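Local structure of FOKI restriction endonuclease (Planomicrobium okeanokoites, 2FOK) at residues 5-13 with 291-299. The protein recognises a specific DNA site through its recognition domain and, as a type IIS restriction endonuclease, cuts the DNA with a separate metal-dependent cleavage domain. Residues are numbered along the deposited sequence; the frame is centred on the assembly and turned at random.
Sequences IRTFGWVQN and VYWEMLATN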
ATOM      1  N   ILE A   5      10.717  13.708  10.770  1.00 24.02           N
ATOM      2  CA  ILE A   5      10.674  12.384  10.084  1.00 21.62           C
ATOM      3  C   ILE A   5       9.935  12.538   8.748  1.00 21.07           C
ATOM      4  O   ILE A   5       8.798  12.999   8.697  1.00 21.60           O
ATOM      5  CB  ILE A   5       9.993  11.309  10.987  1.00 23.15           C
ATOM      6  CG1 ILE A   5      10.713  11.254  12.341  1.00 21.39           C
ATOM      7  CG2 ILE A   5      10.063   9.920  10.325  1.00 22.03           C
ATOM      8  CD1 ILE A   5      10.380  10.041  13.182  1.00 23.44           C
ATOM      9  N   ARG A   6      10.619  12.177   7.667  1.00 17.47           N
ATOM     10  CA  ARG A   6      10.061  12.285   6.329  1.00 18.99           C
ATOM     11  C   ARG A   6       9.786  10.887   5.786  1.00 20.14           C
ATOM     12  O   ARG A   6      10.077   9.886   6.446  1.00 23.30           O
ATOM     13  CB  ARG A   6      11.040  13.027   5.408  1.00 17.22           C
ATOM     14  CG  ARG A   6      11.438  14.424   5.883  1.00 12.66           C
ATOM     15  CD  ARG A   6      10.199  15.335   5.960  1.00 21.94           C
ATOM     16  NE  ARG A   6      10.505  16.654   6.517  1.00 22.65           N
ATOM     17  CZ  ARG A   6       9.605  17.605   6.738  1.00 22.14           C
ATOM     18  NH1 ARG A   6       8.331  17.390   6.449  1.00 16.23           N
ATOM     19  NH2 ARG A   6       9.982  18.773   7.251  1.00 22.26           N
ATOM     20  N   THR A   7       9.223  10.838   4.585  1.00 21.39           N
ATOM     21  CA  THR A   7       8.879   9.592   3.916  1.00 21.78           C
ATOM     22  C   THR A   7       9.175   9.781   2.432  1.00 24.18           C
ATOM     23  O   THR A   7       8.671  10.723   1.829  1.00 22.59           O
ATOM     24  CB  THR A   7       7.374   9.283   4.098  1.00 23.84           C
ATOM     25  OG1 THR A   7       7.101   9.047   5.489  1.00 24.91           O
ATOM     26  CG2 THR A   7       6.969   8.062   3.279  1.00 21.90           C
ATOM     27  N   PHE A   8       9.991   8.896   1.850  1.00 24.77           N
ATOM     28  CA  PHE A   8      10.357   8.992   0.429  1.00 21.93           C
ATOM     29  C   PHE A   8      10.367   7.634  -0.259  1.00 23.61           C
ATOM     30  O   PHE A   8      10.185   6.598   0.375  1.00 26.31           O
ATOM     31  CB  PHE A   8      11.774   9.563   0.245  1.00 19.40           C
ATOM     32  CG  PHE A   8      12.010  10.882   0.907  1.00 17.16           C
ATOM     33  CD1 PHE A   8      11.291  12.010   0.526  1.00 17.38           C
ATOM     34  CD2 PHE A   8      12.993  11.007   1.887  1.00 12.77           C
ATOM     35  CE1 PHE A   8      11.548  13.253   1.113  1.00 21.50           C
ATOM     36  CE2 PHE A   8      13.262  12.232   2.480  1.00 20.00           C
ATOM     37  CZ  PHE A   8      12.540  13.363   2.095  1.00 20.61           C
ATOM     38  N   GLY A   9      10.619   7.662  -1.566  1.00 24.65           N
ATOM     39  CA  GLY A   9      10.716   6.443  -2.352  1.00 23.19           C
ATOM     40  C   GLY A   9       9.422   5.945  -2.944  1.00 24.57           C
ATOM     41  O   GLY A   9       9.417   4.951  -3.672  1.00 25.20           O
ATOM     42  N   TRP A  10       8.330   6.646  -2.657  1.00 24.68           N
ATOM     43  CA  TRP A  10       7.013   6.231  -3.126  1.00 22.21           C
ATOM     44  C   TRP A  10       6.096   7.410  -3.451  1.00 24.42           C
ATOM     45  O   TRP A  10       5.825   8.267  -2.602  1.00 22.25           O
ATOM     46  CB  TRP A  10       6.361   5.357  -2.059  1.00 15.66           C
ATOM     47  CG  TRP A  10       7.242   4.248  -1.554  1.00 13.97           C
ATOM     48  CD1 TRP A  10       8.061   4.277  -0.454  1.00 15.95           C
ATOM     49  CD2 TRP A  10       7.403   2.953  -2.135  1.00 13.11           C
ATOM     50  NE1 TRP A  10       8.719   3.081  -0.322  1.00 12.19           N
ATOM     51  CE2 TRP A  10       8.336   2.250  -1.342  1.00  8.22           C
ATOM     52  CE3 TRP A  10       6.849   2.313  -3.256  1.00 14.65           C
ATOM     53  CZ2 TRP A  10       8.731   0.938  -1.631  1.00 14.90           C
ATOM     54  CZ3 TRP A  10       7.242   1.004  -3.543  1.00 14.13           C
ATOM     55  CH2 TRP A  10       8.175   0.331  -2.731  1.00 13.11           C
ATOM     56  N   VAL A  11       5.612   7.439  -4.685  1.00 26.09           N
ATOM     57  CA  VAL A  11       4.724   8.504  -5.133  1.00 29.12           C
ATOM     58  C   VAL A  11       3.402   7.879  -5.582  1.00 28.55           C
ATOM     59  O   VAL A  11       3.396   6.855  -6.258  1.00 27.96           O
ATOM     60  CB  VAL A  11       5.372   9.312  -6.295  1.00 29.39           C
ATOM     61  CG1 VAL A  11       5.024  10.783  -6.156  1.00 26.21           C
ATOM     62  CG2 VAL A  11       6.897   9.134  -6.276  1.00 24.97           C
ATOM     63  N   GLN A  12       2.287   8.500  -5.208  1.00 31.48           N
ATOM     64  CA  GLN A  12       0.957   7.977  -5.528  1.00 35.40           C
ATOM     65  C   GLN A  12       0.157   8.719  -6.600  1.00 36.70           C
ATOM     66  O   GLN A  12      -0.664   8.118  -7.297  1.00 35.42           O
ATOM     67  CB  GLN A  12       0.097   7.956  -4.262  1.00 37.57           C
ATOM     68  CG  GLN A  12       0.133   6.678  -3.451  1.00 41.53           C
ATOM     69  CD  GLN A  12      -0.733   6.783  -2.204  1.00 44.44           C
ATOM     70  OE1 GLN A  12      -0.774   5.868  -1.377  1.00 41.70           O
ATOM     71  NE2 GLN A  12      -1.431   7.910  -2.065  1.00 45.59           N
ATOM     72  N   ASN A  13       0.371  10.020  -6.727  1.00 35.19           N
ATOM     73  CA  ASN A  13      -0.412  10.771  -7.688  1.00 36.95           C
ATOM     74  C   ASN A  13       0.333  11.273  -8.916  1.00 38.23           C
ATOM     75  O   ASN A  13       1.493  11.667  -8.835  1.00 39.13           O
ATOM     76  CB  ASN A  13      -1.119  11.912  -6.963  1.00 36.95           C
ATOM     77  CG  ASN A  13      -2.279  11.417  -6.117  1.00 35.51           C
ATOM     78  OD1 ASN A  13      -3.169  10.728  -6.617  1.00 28.07           O
ATOM     79  ND2 ASN A  13      -2.271  11.754  -4.830  1.00 39.07           N
ATOM     80  N   VAL A 291      18.823   3.423  -1.826  1.00 20.87           N
ATOM     81  CA  VAL A 291      17.881   2.993  -0.788  1.00 20.57           C
ATOM     82  C   VAL A 291      18.050   3.933   0.392  1.00 22.61           C
ATOM     83  O   VAL A 291      19.171   4.236   0.790  1.00 27.29           O
ATOM     84  CB  VAL A 291      18.178   1.546  -0.293  1.00 22.94           C
ATOM     85  CG1 VAL A 291      17.313   1.219   0.924  1.00 16.55           C
ATOM     86  CG2 VAL A 291      17.935   0.533  -1.417  1.00 14.02           C
ATOM     87  N   TYR A 292      16.945   4.399   0.951  1.00 22.60           N
ATOM     88  CA  TYR A 292      17.012   5.308   2.080  1.00 23.86           C
ATOM     89  C   TYR A 292      16.050   4.861   3.169  1.00 24.15           C
ATOM     90  O   TYR A 292      14.981   4.331   2.893  1.00 23.72           O
ATOM     91  CB  TYR A 292      16.684   6.748   1.643  1.00 22.47           C
ATOM     92  CG  TYR A 292      16.018   6.827   0.289  1.00 21.50           C
ATOM     93  CD1 TYR A 292      16.777   6.835  -0.883  1.00 16.60           C
ATOM     94  CD2 TYR A 292      14.625   6.783   0.173  1.00 20.33           C
ATOM     95  CE1 TYR A 292      16.171   6.787  -2.136  1.00 13.73           C
ATOM     96  CE2 TYR A 292      14.008   6.734  -1.078  1.00 17.06           C
ATOM     97  CZ  TYR A 292      14.785   6.731  -2.226  1.00 16.64           C
ATOM     98  OH  TYR A 292      14.180   6.664  -3.466  1.00 20.91           O
ATOM     99  N   TRP A 293      16.477   5.074   4.409  1.00 25.00           N
ATOM    100  CA  TRP A 293      15.738   4.753   5.619  1.00 22.78           C
ATOM    101  C   TRP A 293      14.262   5.147   5.532  1.00 22.74           C
ATOM    102  O   TRP A 293      13.398   4.454   6.065  1.00 24.06           O
ATOM    103  CB  TRP A 293      16.409   5.494   6.776  1.00 21.98           C
ATOM    104  CG  TRP A 293      15.876   5.213   8.136  1.00 21.74           C
ATOM    105  CD1 TRP A 293      16.152   4.128   8.919  1.00 20.83           C
ATOM    106  CD2 TRP A 293      15.043   6.070   8.915  1.00 18.56           C
ATOM    107  NE1 TRP A 293      15.548   4.260  10.142  1.00 17.95           N
ATOM    108  CE2 TRP A 293      14.860   5.446  10.168  1.00 20.08           C
ATOM    109  CE3 TRP A 293      14.433   7.313   8.678  1.00 23.03           C
ATOM    110  CZ2 TRP A 293      14.090   6.019  11.187  1.00 19.54           C
ATOM    111  CZ3 TRP A 293      13.666   7.889   9.693  1.00 22.79           C
ATOM    112  CH2 TRP A 293      13.503   7.238  10.934  1.00 25.19           C
ATOM    113  N   GLU A 294      13.985   6.258   4.856  1.00 24.57           N
ATOM    114  CA  GLU A 294      12.618   6.771   4.714  1.00 21.44           C
ATOM    115  C   GLU A 294      11.741   6.006   3.739  1.00 20.74           C
ATOM    116  O   GLU A 294      10.573   6.336   3.573  1.00 26.16           O
ATOM    117  CB  GLU A 294      12.642   8.238   4.283  1.00 17.55           C
ATOM    118  CG  GLU A 294      12.999   9.209   5.376  1.00 20.99           C
ATOM    119  CD  GLU A 294      14.490   9.462   5.457  1.00 24.78           C
ATOM    120  OE1 GLU A 294      15.271   8.684   4.864  1.00 18.94           O
ATOM    121  OE2 GLU A 294      14.883  10.446   6.120  1.00 27.32           O
ATOM    122  N   MET A 295      12.290   4.995   3.079  1.00 20.44           N
ATOM    123  CA  MET A 295      11.496   4.243   2.121  1.00 20.57           C
ATOM    124  C   MET A 295      11.130   2.853   2.625  1.00 22.14           C
ATOM    125  O   MET A 295      10.318   2.158   2.010  1.00 24.19           O
ATOM    126  CB  MET A 295      12.240   4.137   0.779  1.00 19.86           C
ATOM    127  CG  MET A 295      13.357   3.094   0.710  1.00 20.81           C
ATOM    128  SD  MET A 295      13.739   2.620  -1.014  1.00 25.20           S
ATOM    129  CE  MET A 295      13.593   0.844  -0.927  1.00 25.81           C
ATOM    130  N   LEU A 296      11.705   2.469   3.759  1.00 21.80           N
ATOM    131  CA  LEU A 296      11.480   1.147   4.330  1.00 20.33           C
ATOM    132  C   LEU A 296      10.186   1.002   5.135  1.00 22.11           C
ATOM    133  O   LEU A 296       9.947  -0.036   5.735  1.00 22.54           O
ATOM    134  CB  LEU A 296      12.697   0.749   5.185  1.00 16.95           C
ATOM    135  CG  LEU A 296      14.076   1.030   4.552  1.00 20.04           C
ATOM    136  CD1 LEU A 296      15.203   0.617   5.499  1.00 19.45           C
ATOM    137  CD2 LEU A 296      14.202   0.266   3.249  1.00 20.78           C
ATOM    138  N   ALA A 297       9.352   2.038   5.133  1.00 25.63           N
ATOM    139  CA  ALA A 297       8.071   2.022   5.840  1.00 26.27           C
ATOM    140  C   ALA A 297       7.384   3.361   5.641  1.00 26.07           C
ATOM    141  O   ALA A 297       8.028   4.403   5.761  1.00 26.38           O
ATOM    142  CB  ALA A 297       8.272   1.748   7.346  1.00 18.72           C
ATOM    143  N   THR A 298       6.082   3.333   5.346  1.00 27.62           N
ATOM    144  CA  THR A 298       5.329   4.566   5.127  1.00 27.99           C
ATOM    145  C   THR A 298       4.303   4.918   6.211  1.00 28.49           C
ATOM    146  O   THR A 298       4.637   5.585   7.194  1.00 26.62           O
ATOM    147  CB  THR A 298       4.597   4.559   3.747  1.00 32.25           C
ATOM    148  OG1 THR A 298       3.471   3.671   3.791  1.00 34.08           O
ATOM    149  CG2 THR A 298       5.539   4.114   2.636  1.00 31.19           C
ATOM    150  N   ASN A 299       3.064   4.467   6.026  1.00 28.90           N
ATOM    151  CA  ASN A 299       1.967   4.766   6.943  1.00 29.75           C
ATOM    152  C   ASN A 299       1.838   3.804   8.109  1.00 30.99           C
ATOM    153  O   ASN A 299       0.736   3.383   8.465  1.00 35.37           O
ATOM    154  CB  ASN A 299       0.653   4.811   6.158  1.00 32.87           C
ATOM    155  CG  ASN A 299       0.782   5.584   4.857  1.00 38.23           C
ATOM    156  OD1 ASN A 299       1.597   6.502   4.749  1.00 45.84           O
ATOM    157  ND2 ASN A 299      -0.020   5.220   3.863  1.00 44.36           N
TER
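Tyr292 turns the edge of its ring to the backbone at Phe8 and Gly9, with CE2 3.5 Å from Gly9 CA and that carbon lying in the ring plane. Glycine suits this place twice over: a CB on Gly9 would clash with Met295 CB, and its backbone angles would jam that atom against the preceding carbonyl. Phe8 CB also touches CE2 of the tyrosine, from above the ring plane. Further on, Trp293 is swung out with CG anti to its backbone N (chi1 -175°), which brings CZ3 4.2 Å from Ile5 CG2 in a light apolar touch; its NE1 bonds Thr308 of helix 303-319. The carbonyl O of Glu294 accepts Phe8 N at 3.1 Å, the donor standing well above the carbonyl plane. Its side chain, bent at chi2, runs alongside the Phe8 ring, CB 3.7 Å from Phe8 CD2, with ring and carboxylate planes 49° apart. Glu294 CG comes 3.2 Å from Arg6 O; glutamate suits the place because its methylenes do this packing. Met295 O receives Trp10 NE1 at 3.0 Å, nearly straight at 167°, in the carbonyl plane on a lone pair and close to the indole plane. Met295 CB packs 3.8 Å from Trp10 NE1, and its CA makes a CA-H...O contact with Phe8 O. Thr298 closes the contact, its CG2 4.0 Å from Trp10 CD1, while Arg307 bonds both Thr7 OG1 and Ala297 O, bridging the two loops. With alanine at Trp10, Met295 O would probably lose this donor and a gap open beside Met295 CB and Thr298 CG2. The chemistry implies a buried junction between the N-terminal loop and the loop leading into helix 303-319: two successive carbonyls each receive one N-H, only the second on a lone pair, amid apolar packing.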